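Local coordinates for protein Non-canonical purine NTP pyrophosphatase (Coxiella burnetii, PDB 3TQU) that probably hydrolyses non-canonical purine nucleoside triphosphates such as dITP, ITP and XTP to their monophosphates and diphosphate, clearing them from the nucleotide pool, at residues Val8-Asn13 with Ile32-Phe37; Phe37-Ile42 with Lys62-Pro67; Lys56-Ala61 with Ala126-Glu131. All blocks are in the same frame, centred on the assembly; numbering follows the deposited sequence. Where two conformers were deposited one is given.

Interaction 1. Residues Val8-Asn13 with Ile32-Phe37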
ATOM      1  N   VAL A   8     -16.160   0.910  10.150  1.00 14.70           N
ATOM      2  CA  VAL A   8     -15.594   1.483  11.364  1.00 12.50           C
ATOM      3  C   VAL A   8     -14.404   2.376  11.043  1.00 12.19           C
ATOM      4  O   VAL A   8     -13.522   1.994  10.275  1.00 11.71           O
ATOM      5  CB  VAL A   8     -15.140   0.386  12.351  1.00 15.75           C
ATOM      6  CG1 VAL A   8     -14.387   1.003  13.523  1.00 16.12           C
ATOM      7  CG2 VAL A   8     -16.335  -0.416  12.842  1.00 15.56           C
ATOM      8  N   LEU A   9     -14.393   3.566  11.634  1.00 11.60           N
ATOM      9  CA  LEU A   9     -13.277   4.488  11.505  1.00 12.15           C
ATOM     10  C   LEU A   9     -12.388   4.357  12.735  1.00 14.25           C
ATOM     11  O   LEU A   9     -12.845   4.558  13.859  1.00 14.20           O
ATOM     12  CB  LEU A   9     -13.796   5.926  11.389  1.00 14.73           C
ATOM     13  CG  LEU A   9     -12.828   6.983  10.845  1.00 18.03           C
ATOM     14  CD1 LEU A   9     -12.508   6.713   9.380  1.00 17.28           C
ATOM     15  CD2 LEU A   9     -13.418   8.376  11.006  1.00 19.06           C
ATOM     16  N   ALA A  10     -11.120   4.018  12.527  1.00 11.30           N
ATOM     17  CA  ALA A  10     -10.208   3.798  13.645  1.00 15.08           C
ATOM     18  C   ALA A  10      -9.864   5.093  14.387  1.00 19.20           C
ATOM     19  O   ALA A  10      -9.538   5.071  15.573  1.00 24.69           O
ATOM     20  CB  ALA A  10      -8.940   3.100  13.165  1.00 16.75           C
ATOM     21  N   SER A  11      -9.958   6.220  13.691  1.00 18.74           N
ATOM     22  CA  SER A  11      -9.550   7.508  14.247  1.00 16.12           C
ATOM     23  C   SER A  11     -10.522   8.081  15.285  1.00 14.29           C
ATOM     24  O   SER A  11     -11.732   7.897  15.188  1.00 13.86           O
ATOM     25  CB  SER A  11      -9.359   8.518  13.114  1.00 18.32           C
ATOM     26  OG  SER A  11      -8.982   9.784  13.621  1.00 21.24           O
ATOM     27  N   GLN A  12      -9.975   8.776  16.278  1.00 13.95           N
ATOM     28  CA  GLN A  12     -10.777   9.505  17.254  1.00 16.84           C
ATOM     29  C   GLN A  12     -10.862  10.966  16.840  1.00 16.44           C
ATOM     30  O   GLN A  12     -11.399  11.801  17.568  1.00 19.57           O
ATOM     31  CB  GLN A  12     -10.153   9.420  18.646  1.00 21.83           C
ATOM     32  CG  GLN A  12     -10.104   8.030  19.258  1.00 27.27           C
ATOM     33  CD  GLN A  12      -9.777   8.076  20.740  1.00 35.11           C
ATOM     34  OE1 GLN A  12     -10.444   8.768  21.511  1.00 36.99           O
ATOM     35  NE2 GLN A  12      -8.737   7.354  21.143  1.00 37.17           N
ATOM     36  N   ASN A  13     -10.315  11.272  15.670  1.00 14.52           N
ATOM     37  CA  ASN A  13     -10.225  12.647  15.202  1.00 17.80           C
ATOM     38  C   ASN A  13     -11.539  13.109  14.577  1.00 17.05           C
ATOM     39  O   ASN A  13     -11.960  12.584  13.546  1.00 19.00           O
ATOM     40  CB  ASN A  13      -9.068  12.780  14.207  1.00 17.07           C
ATOM     41  CG  ASN A  13      -8.846  14.205  13.757  1.00 18.90           C
ATOM     42  OD1 ASN A  13      -9.795  14.925  13.445  1.00 14.30           O
ATOM     43  ND2 ASN A  13      -7.586  14.621  13.716  1.00 20.19           N
ATOM     44  N   ILE A  32     -18.536   4.644  11.558  1.00 16.82           N
ATOM     45  CA  ILE A  32     -18.690   4.614  13.003  1.00 11.81           C
ATOM     46  C   ILE A  32     -17.320   4.609  13.663  1.00 12.46           C
ATOM     47  O   ILE A  32     -16.524   3.697  13.440  1.00 14.70           O
ATOM     48  CB  ILE A  32     -19.456   3.358  13.446  1.00 14.35           C
ATOM     49  CG1 ILE A  32     -20.772   3.239  12.673  1.00 13.83           C
ATOM     50  CG2 ILE A  32     -19.689   3.380  14.952  1.00 15.82           C
ATOM     51  CD1 ILE A  32     -21.533   1.969  12.965  1.00 17.57           C
ATOM     52  N   PRO A  33     -17.031   5.636  14.472  1.00 10.60           N
ATOM     53  CA  PRO A  33     -15.744   5.695  15.170  1.00 14.95           C
ATOM     54  C   PRO A  33     -15.560   4.453  16.037  1.00 12.89           C
ATOM     55  O   PRO A  33     -16.528   3.978  16.636  1.00 12.96           O
ATOM     56  CB  PRO A  33     -15.877   6.950  16.044  1.00 15.92           C
ATOM     57  CG  PRO A  33     -16.911   7.786  15.355  1.00 18.49           C
ATOM     58  CD  PRO A  33     -17.880   6.804  14.761  1.00 17.78           C
ATOM     59  N   GLN A  34     -14.342   3.926  16.095  1.00 13.97           N
ATOM     60  CA  GLN A  34     -14.096   2.707  16.855  1.00 14.26           C
ATOM     61  C   GLN A  34     -14.454   2.890  18.324  1.00 14.38           C
ATOM     62  O   GLN A  34     -14.759   1.925  19.018  1.00 14.82           O
ATOM     63  CB  GLN A  34     -12.648   2.237  16.703  1.00 16.89           C
ATOM     64  CG  GLN A  34     -11.607   3.149  17.326  1.00 17.88           C
ATOM     65  CD  GLN A  34     -10.199   2.626  17.132  1.00 22.28           C
ATOM     66  OE1 GLN A  34      -9.954   1.780  16.270  1.00 19.92           O
ATOM     67  NE2 GLN A  34      -9.265   3.124  17.935  1.00 22.15           N
ATOM     68  N   THR A  35     -14.431   4.134  18.790  1.00 18.33           N
ATOM     69  CA  THR A  35     -14.790   4.431  20.173  1.00 15.18           C
ATOM     70  C   THR A  35     -16.227   4.035  20.505  1.00 15.85           C
ATOM     71  O   THR A  35     -16.570   3.848  21.671  1.00 13.63           O
ATOM     72  CB  THR A  35     -14.595   5.919  20.497  1.00 13.74           C
ATOM     73  OG1 THR A  35     -15.233   6.712  19.488  1.00 12.82           O
ATOM     74  CG2 THR A  35     -13.109   6.261  20.548  1.00 15.33           C
ATOM     75  N   GLU A  36     -17.066   3.908  19.481  1.00 16.87           N
ATOM     76  CA  GLU A  36     -18.461   3.527  19.689  1.00 16.03           C
ATOM     77  C   GLU A  36     -18.599   2.034  19.961  1.00 16.06           C
ATOM     78  O   GLU A  36     -19.681   1.547  20.297  1.00 14.00           O
ATOM     79  CB  GLU A  36     -19.315   3.940  18.492  1.00 15.39           C
ATOM     80  CG  GLU A  36     -19.600   5.430  18.447  1.00 13.80           C
ATOM     81  CD  GLU A  36     -20.396   5.896  19.652  1.00 15.84           C
ATOM     82  OE1 GLU A  36     -21.565   5.481  19.784  1.00 17.54           O
ATOM     83  OE2 GLU A  36     -19.851   6.666  20.471  1.00 17.18           O
ATOM     84  N   PHE A  37     -17.488   1.319  19.804  1.00 16.34           N
ATOM     85  CA  PHE A  37     -17.408  -0.105  20.110  1.00 16.95           C
ATOM     86  C   PHE A  37     -16.469  -0.316  21.287  1.00 13.97           C
ATOM     87  O   PHE A  37     -16.123  -1.447  21.625  1.00 14.99           O
ATOM     88  CB  PHE A  37     -16.877  -0.882  18.904  1.00 15.02           C
ATOM     89  CG  PHE A  37     -17.808  -0.892  17.727  1.00 15.88           C
ATOM     90  CD1 PHE A  37     -18.671  -1.956  17.520  1.00 15.29           C
ATOM     91  CD2 PHE A  37     -17.821   0.158  16.827  1.00 16.92           C
ATOM     92  CE1 PHE A  37     -19.529  -1.972  16.436  1.00 16.23           C
ATOM     93  CE2 PHE A  37     -18.678   0.150  15.743  1.00 16.23           C
ATOM     94  CZ  PHE A  37     -19.532  -0.915  15.546  1.00 14.02           C
TER
HETATM   95  O   HOH W   1     -12.856   6.305  17.297  0.90 17.86           O

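Interaction 2. Residues Phe37-Ile42 with Lys62-Pro67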
ATOM      1  N   PHE A  37     -17.488   1.319  19.804  1.00 16.34           N
ATOM      2  CA  PHE A  37     -17.408  -0.105  20.110  1.00 16.95           C
ATOM      3  C   PHE A  37     -16.469  -0.316  21.287  1.00 13.97           C
ATOM      4  O   PHE A  37     -16.123  -1.447  21.625  1.00 14.99           O
ATOM      5  CB  PHE A  37     -16.877  -0.882  18.904  1.00 15.02           C
ATOM      6  CG  PHE A  37     -17.808  -0.892  17.727  1.00 15.88           C
ATOM      7  CD1 PHE A  37     -18.671  -1.956  17.520  1.00 15.29           C
ATOM      8  CD2 PHE A  37     -17.821   0.158  16.827  1.00 16.92           C
ATOM      9  CE1 PHE A  37     -19.529  -1.972  16.436  1.00 16.23           C
ATOM     10  CE2 PHE A  37     -18.678   0.150  15.743  1.00 16.23           C
ATOM     11  CZ  PHE A  37     -19.532  -0.915  15.546  1.00 14.02           C
ATOM     12  N   SER A  38     -16.046   0.789  21.894  1.00  9.57           N
ATOM     13  CA  SER A  38     -15.094   0.760  22.996  1.00 13.88           C
ATOM     14  C   SER A  38     -13.781   0.083  22.618  1.00 17.90           C
ATOM     15  O   SER A  38     -13.185  -0.634  23.423  1.00 17.93           O
ATOM     16  CB  SER A  38     -15.710   0.097  24.228  1.00 15.42           C
ATOM     17  OG  SER A  38     -16.813   0.854  24.692  1.00 17.78           O
ATOM     18  N   VAL A  39     -13.332   0.318  21.388  1.00 17.21           N
ATOM     19  CA  VAL A  39     -12.043  -0.184  20.934  1.00 17.08           C
ATOM     20  C   VAL A  39     -10.932   0.767  21.363  1.00 18.27           C
ATOM     21  O   VAL A  39     -10.985   1.962  21.068  1.00 20.21           O
ATOM     22  CB  VAL A  39     -12.004  -0.331  19.399  1.00 17.29           C
ATOM     23  CG1 VAL A  39     -10.636  -0.814  18.942  1.00 14.62           C
ATOM     24  CG2 VAL A  39     -13.100  -1.280  18.928  1.00 19.54           C
ATOM     25  N   PRO A  40      -9.920   0.242  22.066  1.00 16.68           N
ATOM     26  CA  PRO A  40      -8.793   1.080  22.485  1.00 22.28           C
ATOM     27  C   PRO A  40      -7.842   1.359  21.322  1.00 21.15           C
ATOM     28  O   PRO A  40      -7.826   0.604  20.347  1.00 17.95           O
ATOM     29  CB  PRO A  40      -8.096   0.215  23.535  1.00 23.51           C
ATOM     30  CG  PRO A  40      -8.401  -1.182  23.122  1.00 22.20           C
ATOM     31  CD  PRO A  40      -9.782  -1.151  22.524  1.00 16.84           C
ATOM     32  N   ASP A  41      -7.074   2.438  21.419  1.00 20.75           N
ATOM     33  CA  ASP A  41      -6.032   2.715  20.436  1.00 22.82           C
ATOM     34  C   ASP A  41      -4.991   1.604  20.475  1.00 21.82           C
ATOM     35  O   ASP A  41      -4.718   1.032  21.532  1.00 20.45           O
ATOM     36  CB  ASP A  41      -5.350   4.054  20.727  1.00 26.26           C
ATOM     37  CG  ASP A  41      -6.208   5.248  20.351  1.00 29.09           C
ATOM     38  OD1 ASP A  41      -7.394   5.058  20.019  1.00 29.10           O
ATOM     39  OD2 ASP A  41      -5.692   6.384  20.397  1.00 31.61           O
ATOM     40  N   ILE A  42      -4.413   1.300  19.318  1.00 18.62           N
ATOM     41  CA  ILE A  42      -3.317   0.347  19.233  1.00 20.25           C
ATOM     42  C   ILE A  42      -2.054   1.099  18.832  1.00 20.43           C
ATOM     43  O   ILE A  42      -2.122   2.080  18.095  1.00 19.26           O
ATOM     44  CB  ILE A  42      -3.618  -0.771  18.211  1.00 22.40           C
ATOM     45  CG1 ILE A  42      -2.506  -1.819  18.218  1.00 26.75           C
ATOM     46  CG2 ILE A  42      -3.805  -0.184  16.818  1.00 22.73           C
ATOM     47  CD1 ILE A  42      -2.811  -3.045  17.383  1.00 27.37           C
ATOM     48  N   LYS A  62     -10.837  -6.344  13.714  1.00 15.00           N
ATOM     49  CA  LYS A  62     -10.757  -7.510  14.578  1.00 15.57           C
ATOM     50  C   LYS A  62     -11.719  -7.385  15.756  1.00 13.40           C
ATOM     51  O   LYS A  62     -12.469  -8.311  16.063  1.00 15.23           O
ATOM     52  CB  LYS A  62      -9.327  -7.683  15.089  1.00 19.12           C
ATOM     53  CG  LYS A  62      -9.101  -8.954  15.884  1.00 24.35           C
ATOM     54  CD  LYS A  62      -7.702  -8.978  16.473  1.00 28.50           C
ATOM     55  CE  LYS A  62      -7.413 -10.306  17.147  1.00 33.79           C
ATOM     56  NZ  LYS A  62      -7.471 -11.427  16.171  1.00 37.59           N
ATOM     57  N   GLN A  63     -11.700  -6.230  16.411  1.00 16.00           N
ATOM     58  CA  GLN A  63     -12.499  -6.028  17.614  1.00 19.33           C
ATOM     59  C   GLN A  63     -13.989  -5.841  17.333  1.00 20.54           C
ATOM     60  O   GLN A  63     -14.831  -6.258  18.131  1.00 24.88           O
ATOM     61  CB  GLN A  63     -11.966  -4.837  18.413  1.00 22.20           C
ATOM     62  CG  GLN A  63     -10.480  -4.902  18.677  1.00 26.18           C
ATOM     63  CD  GLN A  63     -10.053  -6.251  19.218  1.00 30.69           C
ATOM     64  OE1 GLN A  63      -9.064  -6.827  18.764  1.00 33.59           O
ATOM     65  NE2 GLN A  63     -10.794  -6.761  20.195  1.00 28.28           N
ATOM     66  N   THR A  64     -14.316  -5.217  16.206  1.00 15.67           N
ATOM     67  CA  THR A  64     -15.705  -4.872  15.911  1.00 12.81           C
ATOM     68  C   THR A  64     -16.432  -5.902  15.048  1.00 16.94           C
ATOM     69  O   THR A  64     -17.654  -6.025  15.119  1.00 19.61           O
ATOM     70  CB  THR A  64     -15.817  -3.489  15.240  1.00 15.67           C
ATOM     71  OG1 THR A  64     -15.158  -3.519  13.968  1.00 16.01           O
ATOM     72  CG2 THR A  64     -15.184  -2.421  16.118  1.00 17.05           C
ATOM     73  N   GLY A  65     -15.685  -6.638  14.232  1.00 18.59           N
ATOM     74  CA  GLY A  65     -16.290  -7.591  13.319  1.00 19.03           C
ATOM     75  C   GLY A  65     -16.813  -6.932  12.054  1.00 16.68           C
ATOM     76  O   GLY A  65     -17.433  -7.585  11.213  1.00 16.45           O
ATOM     77  N   LEU A  66     -16.564  -5.632  11.918  1.00 14.62           N
ATOM     78  CA  LEU A  66     -16.989  -4.880  10.740  1.00 13.13           C
ATOM     79  C   LEU A  66     -15.779  -4.513   9.888  1.00 13.09           C
ATOM     80  O   LEU A  66     -14.649  -4.590  10.360  1.00 14.52           O
ATOM     81  CB  LEU A  66     -17.706  -3.598  11.162  1.00 12.86           C
ATOM     82  CG  LEU A  66     -19.075  -3.667  11.835  1.00 16.06           C
ATOM     83  CD1 LEU A  66     -19.540  -2.262  12.174  1.00 17.37           C
ATOM     84  CD2 LEU A  66     -20.090  -4.364  10.948  1.00 18.98           C
ATOM     85  N   PRO A  67     -16.014  -4.113   8.626  1.00 13.95           N
ATOM     86  CA  PRO A  67     -14.936  -3.522   7.826  1.00 14.32           C
ATOM     87  C   PRO A  67     -14.393  -2.301   8.556  1.00 15.45           C
ATOM     88  O   PRO A  67     -15.145  -1.652   9.276  1.00 15.36           O
ATOM     89  CB  PRO A  67     -15.650  -3.086   6.544  1.00 16.19           C
ATOM     90  CG  PRO A  67     -16.866  -3.949   6.468  1.00 17.88           C
ATOM     91  CD  PRO A  67     -17.285  -4.184   7.885  1.00 12.96           C
TER

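Interaction 3. Residues Lys56-Ala61 with Ala126-Glu131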
ATOM      1  N   LYS A  56      -3.762  -0.290  12.286  1.00 11.83           N
ATOM      2  CA  LYS A  56      -4.889   0.324  12.975  1.00 16.17           C
ATOM      3  C   LYS A  56      -6.234  -0.139  12.414  1.00 15.38           C
ATOM      4  O   LYS A  56      -7.189  -0.341  13.163  1.00 11.51           O
ATOM      5  CB  LYS A  56      -4.765   1.850  12.943  1.00 15.42           C
ATOM      6  CG  LYS A  56      -3.506   2.364  13.640  1.00 14.28           C
ATOM      7  CD  LYS A  56      -3.499   3.877  13.767  1.00 14.19           C
ATOM      8  CE  LYS A  56      -3.488   4.557  12.406  1.00 12.10           C
ATOM      9  NZ  LYS A  56      -3.350   6.039  12.543  1.00 13.07           N
ATOM     10  N   ALA A  57      -6.304  -0.319  11.100  1.00 13.41           N
ATOM     11  CA  ALA A  57      -7.527  -0.809  10.476  1.00 10.47           C
ATOM     12  C   ALA A  57      -7.792  -2.269  10.842  1.00  7.54           C
ATOM     13  O   ALA A  57      -8.924  -2.645  11.144  1.00  8.56           O
ATOM     14  CB  ALA A  57      -7.468  -0.631   8.962  1.00  8.62           C
ATOM     15  N   ARG A  58      -6.748  -3.092  10.819  1.00  9.94           N
ATOM     16  CA  ARG A  58      -6.901  -4.500  11.163  1.00 12.27           C
ATOM     17  C   ARG A  58      -7.365  -4.664  12.602  1.00 11.28           C
ATOM     18  O   ARG A  58      -8.182  -5.535  12.906  1.00 11.18           O
ATOM     19  CB  ARG A  58      -5.600  -5.273  10.957  1.00 13.35           C
ATOM     20  CG  ARG A  58      -5.741  -6.750  11.307  1.00 17.12           C
ATOM     21  CD  ARG A  58      -4.415  -7.401  11.656  1.00 23.64           C
ATOM     22  NE  ARG A  58      -3.482  -7.427  10.536  1.00 25.79           N
ATOM     23  CZ  ARG A  58      -2.333  -6.762  10.517  1.00 25.99           C
ATOM     24  NH1 ARG A  58      -1.983  -6.019  11.554  1.00 29.70           N
ATOM     25  NH2 ARG A  58      -1.536  -6.837   9.465  1.00 22.02           N
ATOM     26  N   HIS A  59      -6.827  -3.828  13.486  1.00 11.93           N
ATOM     27  CA  HIS A  59      -7.197  -3.846  14.896  1.00 14.75           C
ATOM     28  C   HIS A  59      -8.680  -3.542  15.059  1.00 17.22           C
ATOM     29  O   HIS A  59      -9.410  -4.286  15.719  1.00 20.22           O
ATOM     30  CB  HIS A  59      -6.359  -2.826  15.670  1.00 15.08           C
ATOM     31  CG  HIS A  59      -6.726  -2.710  17.117  1.00 20.73           C
ATOM     32  ND1 HIS A  59      -6.608  -3.758  18.003  1.00 18.72           N
ATOM     33  CD2 HIS A  59      -7.196  -1.661  17.834  1.00 20.45           C
ATOM     34  CE1 HIS A  59      -6.994  -3.362  19.203  1.00 22.72           C
ATOM     35  NE2 HIS A  59      -7.357  -2.094  19.126  1.00 22.93           N
ATOM     36  N   ALA A  60      -9.121  -2.448  14.448  1.00 13.64           N
ATOM     37  CA  ALA A  60     -10.516  -2.036  14.537  1.00 11.74           C
ATOM     38  C   ALA A  60     -11.453  -3.112  13.993  1.00 11.08           C
ATOM     39  O   ALA A  60     -12.500  -3.396  14.584  1.00 13.65           O
ATOM     40  CB  ALA A  60     -10.726  -0.717  13.804  1.00 16.11           C
ATOM     41  N   ALA A  61     -11.075  -3.713  12.868  1.00 11.55           N
ATOM     42  CA  ALA A  61     -11.892  -4.747  12.240  1.00 10.77           C
ATOM     43  C   ALA A  61     -11.967  -5.992  13.113  1.00 12.31           C
ATOM     44  O   ALA A  61     -13.018  -6.623  13.231  1.00 12.16           O
ATOM     45  CB  ALA A  61     -11.335  -5.105  10.862  1.00  7.51           C
ATOM     46  N   ALA A 126      -6.015   2.882   4.578  1.00 10.15           N
ATOM     47  CA  ALA A 126      -6.210   1.454   4.381  1.00 10.06           C
ATOM     48  C   ALA A 126      -7.634   1.080   4.756  1.00 10.84           C
ATOM     49  O   ALA A 126      -8.117   1.445   5.826  1.00 13.43           O
ATOM     50  CB  ALA A 126      -5.208   0.651   5.204  1.00  8.93           C
ATOM     51  N   LEU A 127      -8.306   0.369   3.858  1.00 12.63           N
ATOM     52  CA  LEU A 127      -9.644  -0.146   4.125  1.00 10.84           C
ATOM     53  C   LEU A 127      -9.619  -1.670   4.100  1.00 13.45           C
ATOM     54  O   LEU A 127      -9.298  -2.274   3.075  1.00 14.89           O
ATOM     55  CB  LEU A 127     -10.632   0.381   3.082  1.00 12.50           C
ATOM     56  CG  LEU A 127     -12.056  -0.168   3.161  1.00 15.55           C
ATOM     57  CD1 LEU A 127     -12.619   0.022   4.560  1.00 15.87           C
ATOM     58  CD2 LEU A 127     -12.953   0.484   2.114  1.00 17.74           C
HETATM   59  N   MSE A 128      -9.942  -2.284   5.236  0.62 12.66           N
HETATM   60  CA  MSE A 128      -9.950  -3.741   5.360  0.62 12.91           C
HETATM   61  C   MSE A 128     -11.378  -4.275   5.395  0.62 13.98           C
HETATM   62  O   MSE A 128     -12.222  -3.738   6.106  0.62 12.91           O
HETATM   63  CB  MSE A 128      -9.237  -4.161   6.647  0.62 12.52           C
HETATM   64  CG  MSE A 128      -7.794  -3.706   6.750  0.62 13.87           C
HETATM   65 SE   MSE A 128      -6.558  -5.074   6.138  0.62 18.65          SE
HETATM   66  CE  MSE A 128      -6.760  -6.347   7.605  0.62  8.66           C
ATOM     67  N   GLU A 129     -11.649  -5.332   4.633  1.00 15.67           N
ATOM     68  CA  GLU A 129     -12.959  -5.974   4.669  1.00 16.68           C
ATOM     69  C   GLU A 129     -13.170  -6.655   6.018  1.00 17.37           C
ATOM     70  O   GLU A 129     -14.255  -6.597   6.592  1.00 19.00           O
ATOM     71  CB  GLU A 129     -13.107  -6.980   3.529  1.00 22.73           C
ATOM     72  CG  GLU A 129     -14.476  -7.632   3.461  1.00 30.07           C
ATOM     73  CD  GLU A 129     -15.603  -6.619   3.362  1.00 35.41           C
ATOM     74  OE1 GLU A 129     -15.353  -5.488   2.892  1.00 38.67           O
ATOM     75  OE2 GLU A 129     -16.740  -6.954   3.758  1.00 37.17           O
ATOM     76  N   ASN A 130     -12.122  -7.305   6.510  1.00 15.52           N
ATOM     77  CA  ASN A 130     -12.081  -7.807   7.880  1.00 17.62           C
ATOM     78  C   ASN A 130     -10.634  -7.983   8.326  1.00 17.35           C
ATOM     79  O   ASN A 130      -9.713  -7.654   7.580  1.00 15.14           O
ATOM     80  CB  ASN A 130     -12.890  -9.099   8.045  1.00 18.75           C
ATOM     81  CG  ASN A 130     -12.424 -10.213   7.130  1.00 20.80           C
ATOM     82  OD1 ASN A 130     -11.226 -10.457   6.981  1.00 21.09           O
ATOM     83  ND2 ASN A 130     -13.376 -10.899   6.510  1.00 20.12           N
ATOM     84  N   GLU A 131     -10.424  -8.491   9.536  1.00 17.25           N
ATOM     85  CA  GLU A 131      -9.069  -8.528  10.083  1.00 19.11           C
ATOM     86  C   GLU A 131      -8.145  -9.481   9.327  1.00 15.85           C
ATOM     87  O   GLU A 131      -6.924  -9.358   9.409  1.00 15.88           O
ATOM     88  CB  GLU A 131      -9.070  -8.845  11.585  1.00 21.41           C
ATOM     89  CG  GLU A 131      -9.446 -10.270  11.938  1.00 25.07           C
ATOM     90  CD  GLU A 131     -10.936 -10.442  12.138  1.00 28.83           C
ATOM     91  OE1 GLU A 131     -11.714  -9.683  11.524  1.00 31.36           O
ATOM     92  OE2 GLU A 131     -11.327 -11.334  12.919  1.00 30.03           O
TER

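Interaction 1. Residues Val8-Asn13 with Ile32-Phe37
Two backbone hydrogen bonds pair the ends of neighbouring parallel strands in Val8-Asn13 and Ile32-Phe37. Leu9 N donates to Ile32 O over 2.8 Å, reaching that oxygen from above its carbonyl plane. Gln34 N returns a bond of 2.8 Å to Leu9 O, here within the carbonyl plane and with a C=O...N angle of 155°. Weaker CA-H...O contacts accompany them, Val8 CA lying 3.2 Å from Ile32 O and Pro33 CA packing on Leu9 O. Beyond the last bridge the segments diverge, and a water bridges the two backbones, donating to Ser11 O at 2.9 Å and accepting from Thr35 N.

The pairing closes the beta-alpha-beta unit of strand 5-9, helix 14-23 and strand 29-33, in which Leu9 and Pro33 face the helix and both touch Leu17. The turn after strand 5-9 contains Ser11, Gln12 and Asn13, predicted to bind substrate. Ser11 OG accepts from Asn13 N at 2.9 Å in an ST turn, and at the N-cap of helix 14-23 Asn13 OD1 accepts from Lys16 N.

Apolar contacts lie mainly on the face carrying Val8. Its CG1, anti to the backbone N (chi1 172°), rests against Gln34 CA and CB, while CG2 meets Phe37 CE2 tip to tip at 3.8 Å. At the exposed margin, the side chain of Gln12 crosses that of Thr35 obliquely, CG against CG2, while Gln12 NE2 hydrogen-bonds to Asp41 OD1. Gln34 starts from the crowded chi1 position (67°) and runs extended, laying its amide along Ala10 in van der Waals contact, OE1 3.5 Å from Ala10 CB.

Interaction 2. Residues Phe37-Ile42 with Lys62-Pro67
Gln63, in the last turn of helix 49-64, opens the contact with the aliphatic base of its side chain. Its CB packs 3.8 Å from Val39 CG2, while CG lies near Val39 CG1; the chain then bends at chi2 (-49°), so that the amide end leads away from Phe37-Ile42.

Thr64 carries the centre of the contact. Its CG2, anti to the carbonyl carbon, is laid over one face of the Phe37 ring in a CH-pi contact, 3.8 Å from the centroid and displaced toward the rim on the CG side, where it comes within 3.4 Å of Phe37 CG. The same methyl also touches Val39 CG2 at 3.7 Å. With chi1 at 64°, OG1 takes the crowded position between the backbone N and the carbonyl carbon, where it hydrogen-bonds to Ala60 O and accepts from Leu66 N over 3.3 Å, an ST turn.

Gly65 leaves the helix with positive phi (81°) and turns the chain. Leu66 then directs CD1 to the far end of the aromatic ring, 3.6 Å from Phe37 CZ, and its side chain crosses that of Phe37 at about a right angle.

Without any hydrogen bond between the segments, this small apolar surface seats the loop on the C-terminal end of helix 49-64, in the beta-alpha-beta crossover from strand 29-33 through that helix to strand 68-77.

Interaction 3. Residues Lys56-Ala61 with Ala126-Glu131
Ala57 faces the sheet from helix 49-64, its CB touching both Met128 CG and the backbone oxygen Ala126 O, each at 3.8 Å. Next on the helix, Arg58 uses its aliphatic part: CB lies 3.7 Å from the terminal CE of Met128, a selenomethionine whose chain bends at chi2 and chi3 to run alongside the arginine in the same direction. Further out, Arg58 CG approaches Glu131 O at 3.4 Å, and that oxygen sits at the edge of the guanidinium, near its plane. Glu131 CB packs against Arg58 O at 3.7 Å. The charged end continues to the other chain of the homodimer, where Arg58 NH2 forms a salt bridge with Glu51 and a hydrogen bond with Ser47 of the second subunit.

This is helix-on-sheet packing within the Ham1 fold: segment 56-61 of the helix runs at 28° to strand 126-128, the two axes 8.0 Å apart at closest approach, consistent with the small alanine side chains at the interface. Ala57 and Ala61 also touch strand 68-77, the neighbour of strand 118-128.

One turn after Ala57, Ala61 CB meets the backbone where the strand has ended, 3.7 Å from Glu131 N.

Overall arrangement
Helix 49-64 links the three sites. It takes part directly in interactions 2 and 3, and its Ala60 packs on Val8, Ala10 and Gln34 of interaction 1. Interaction 2 is a surface contact; the other two are partly buried. Their chemistry differs accordingly: interaction 1 joins neighbouring strands through backbone hydrogen bonds and a water, whereas interaction 2 rests on apolar side chains and interaction 3 on small and aliphatic groups set against side chains and backbone. Interactions 1 and 2 share Phe37 and a backbone bond from Val8 N to Pro67 O; His59 NE2 and Pro40 O join interactions 2 and 3. Interaction 3 alone reaches the second subunit, while interaction 1 holds predicted substrate-binding residues.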